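Cytochrome C-type biogenesis protein ccmF (Thermus thermophilus, PDB 6ZMQ) binds heme b and, as a heme lyase, probably handles heme at the membrane during cytochrome c maturation. Local coordinates at residues G118-Q121 with T122-T125. Residues are numbered along the deposited sequence; the frame is centred on the assembly and turned at random.
Sequences GLLQ and TLYT. With PTY (phosphatidylethanolamine), chain F.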
loop_
_atom_site.group_PDB
_atom_site.type_symbol
_atom_site.label_atom_id
_atom_site.label_comp_id
_atom_site.label_asym_id
_atom_site.label_seq_id
_atom_site.Cartn_x
_atom_site.Cartn_y
_atom_site.Cartn_z
ATOM N N GLY A 118 5.662 -6.428 14.513
ATOM C CA GLY A 118 6.360 -7.642 14.894
ATOM C C GLY A 118 5.427 -8.812 15.111
ATOM O O GLY A 118 5.810 -9.958 14.877
ATOM N N LEU A 119 4.177 -8.541 15.503
ATOM C CA LEU A 119 3.184 -9.609 15.630
ATOM C C LEU A 119 2.798 -10.196 14.279
ATOM O O LEU A 119 2.697 -11.420 14.136
ATOM C CB LEU A 119 1.934 -9.104 16.353
ATOM C CG LEU A 119 0.929 -10.221 16.626
ATOM C CD1 LEU A 119 0.530 -10.086 18.004
ATOM C CD2 LEU A 119 -0.346 -10.166 15.767
ATOM N N LEU A 120 2.548 -9.342 13.286
ATOM C CA LEU A 120 2.201 -9.850 11.966
ATOM C C LEU A 120 3.401 -10.500 11.287
ATOM O O LEU A 120 3.218 -11.453 10.512
ATOM C CB LEU A 120 1.607 -8.719 11.120
ATOM C CG LEU A 120 0.272 -8.156 11.627
ATOM C CD1 LEU A 120 -0.374 -7.216 10.617
ATOM C CD2 LEU A 120 -0.705 -9.267 12.033
ATOM N N GLN A 121 4.620 -10.062 11.641
ATOM C CA GLN A 121 5.833 -10.781 11.257
ATOM C C GLN A 121 5.872 -12.186 11.849
ATOM O O GLN A 121 6.167 -13.156 11.137
ATOM C CB GLN A 121 7.069 -10.003 11.701
ATOM C CG GLN A 121 7.841 -9.378 10.569
ATOM C CD GLN A 121 8.616 -10.394 9.771
ATOM O OE1 GLN A 121 8.929 -11.491 10.243
ATOM N NE2 GLN A 121 8.963 -10.024 8.555
ATOM N N THR A 122 5.576 -12.307 13.152
ATOM C CA THR A 122 5.605 -13.614 13.805
ATOM C C THR A 122 4.499 -14.532 13.290
ATOM O O THR A 122 4.702 -15.749 13.181
ATOM C CB THR A 122 5.493 -13.472 15.321
ATOM O OG1 THR A 122 4.352 -12.678 15.653
ATOM C CG2 THR A 122 6.762 -12.897 15.962
ATOM N N LEU A 123 3.326 -13.964 12.971
ATOM C CA LEU A 123 2.235 -14.757 12.406
ATOM C C LEU A 123 2.598 -15.286 11.023
ATOM O O LEU A 123 2.358 -16.461 10.715
ATOM C CB LEU A 123 0.944 -13.934 12.340
ATOM C CG LEU A 123 -0.140 -14.404 11.345
ATOM C CD1 LEU A 123 -0.930 -15.596 11.894
ATOM C CD2 LEU A 123 -1.081 -13.280 10.926
ATOM N N TYR A 124 3.202 -14.434 10.182
ATOM C CA TYR A 124 3.570 -14.861 8.835
ATOM C C TYR A 124 4.722 -15.865 8.863
ATOM O O TYR A 124 4.765 -16.798 8.046
ATOM C CB TYR A 124 3.922 -13.637 7.991
ATOM C CG TYR A 124 2.742 -13.084 7.211
ATOM C CD1 TYR A 124 1.565 -12.709 7.867
ATOM C CD2 TYR A 124 2.808 -12.910 5.828
ATOM C CE1 TYR A 124 0.489 -12.182 7.169
ATOM C CE2 TYR A 124 1.718 -12.394 5.119
ATOM C CZ TYR A 124 0.573 -12.024 5.801
ATOM O OH TYR A 124 -0.508 -11.509 5.122
ATOM N N THR A 125 5.633 -15.719 9.835
ATOM C CA THR A 125 6.705 -16.697 10.004
ATOM C C THR A 125 6.149 -18.025 10.518
ATOM O O THR A 125 6.632 -19.099 10.138
ATOM C CB THR A 125 7.767 -16.140 10.955
ATOM O OG1 THR A 125 8.164 -14.840 10.512
ATOM C CG2 THR A 125 9.017 -17.024 10.986
HETATM C C1 PTY F . -0.286 -17.907 2.270
HETATM C C2 PTY F . 2.618 -21.758 -3.483
HETATM C C3 PTY F . 2.055 -22.338 -2.186
HETATM O O4 PTY F . -0.426 -17.053 3.368
HETATM C C5 PTY F . -0.798 -20.249 1.458
HETATM C C6 PTY F . -0.958 -19.236 2.600
HETATM O O7 PTY F . -2.322 -18.966 2.783
HETATM C C8 PTY F . -2.953 -19.521 3.908
HETATM O O10 PTY F . -2.783 -20.660 4.195
HETATM C C11 PTY F . -3.880 -18.648 4.760
HETATM C C12 PTY F . -4.235 -19.368 6.063
HETATM C C13 PTY F . -5.132 -18.512 6.963
HETATM C C14 PTY F . -6.466 -18.216 6.274
HETATM C C15 PTY F . -7.497 -17.726 7.291
HETATM C C16 PTY F . -8.531 -16.872 6.556
HETATM C C17 PTY F . -9.165 -15.843 7.496
HETATM C C18 PTY F . -8.730 -14.394 7.221
HETATM C C19 PTY F . -8.481 -14.081 5.742
HETATM C C20 PTY F . -9.011 -12.690 5.377
HETATM C C21 PTY F . -8.179 -11.580 6.027
HETATM C C22 PTY F . -8.757 -10.218 5.623
HETATM C C23 PTY F . -7.704 -9.106 5.670
HETATM C C24 PTY F . -7.973 -8.193 6.873
HETATM C C25 PTY F . -7.918 -6.721 6.453
HETATM C C26 PTY F . -8.431 -5.821 7.579
HETATM C C27 PTY F . -8.972 -4.519 6.992
HETATM C C28 PTY F . -10.057 -3.979 7.922
HETATM C C29 PTY F . -11.133 -3.257 7.117
HETATM C C30 PTY F . -0.581 -15.695 3.062
HETATM C C31 PTY F . -0.997 -14.702 4.151
HETATM O O30 PTY F . -0.373 -15.305 1.961
HETATM C C32 PTY F . -2.293 -15.082 4.866
HETATM C C33 PTY F . -2.707 -13.918 5.770
HETATM C C34 PTY F . -4.197 -13.619 5.609
HETATM C C35 PTY F . -4.424 -12.127 5.846
HETATM C C36 PTY F . -4.127 -11.800 7.312
HETATM C C37 PTY F . -5.006 -10.639 7.792
HETATM C C38 PTY F . -4.733 -10.307 9.262
HETATM C C39 PTY F . -5.539 -9.095 9.731
HETATM C C40 PTY F . -5.987 -9.299 11.177
HETATM C C41 PTY F . -6.937 -8.182 11.609
HETATM C C42 PTY F . -8.368 -8.594 11.276
HETATM C C43 PTY F . -9.161 -8.718 12.575
HETATM C C44 PTY F . -10.635 -8.493 12.249
HETATM P P1 PTY F . 0.920 -21.712 0.102
HETATM O O11 PTY F . 1.447 -21.335 -1.416
HETATM O O12 PTY F . 2.020 -22.466 0.811
HETATM O O13 PTY F . -0.268 -22.639 -0.011
HETATM O O14 PTY F . 0.511 -20.343 0.948
HETATM N N1 PTY F . 2.961 -22.846 -4.383
#
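Thr122 turns its hydroxyl onto the turn before it: OG1 sits 2.6 Å from Leu119 O and donates to it. With chi1 at 53° the OG1 lies between the backbone N and the carbonyl carbon, which turns it back toward that oxygen, tilted 30° out of the carbonyl plane. Leu119 O also takes the regular helical bond from Leu123 N at 2.9 Å, and both donors come from the same face of its carbonyl plane. Gln121 O is doubly held too, but from opposite faces: Thr125 N bonds it in the usual helical way, while Thr125 OG1, 2.7 Å away, stands above the plane. This is the tight, buried part of helix 110-129; the Gln121 side chain packs on Ile148 and Phe152 of helix 135-157, and Thr122 on Phe65 and Ala68 of helix 61-81.

The other side is looser. Leu120 and Leu123 run side by side and meet only through their CD2 methyls at 4.2 Å, Leu120 resting on Leu195 and Leu123 on Phe65. Tyr124 slants past Leu120 O, with CD1 at 3.4 Å, and its ring meets a phosphatidylethanolamine acyl chain, where OH approaches C33 at 3.3 Å and CZ lies 3.5 Å from C31. With an alanine here, the acyl chain near C31 and C33 would probably lose its aromatic neighbour and a gap would open beside Val198 of helix 185-213.

Chemically, both threonine hydroxyls donate to carbonyls of their own helix, Thr125 with a further weak bond to Gln149, which probably helps bury them among the helices, while Tyr124 meets the lipid.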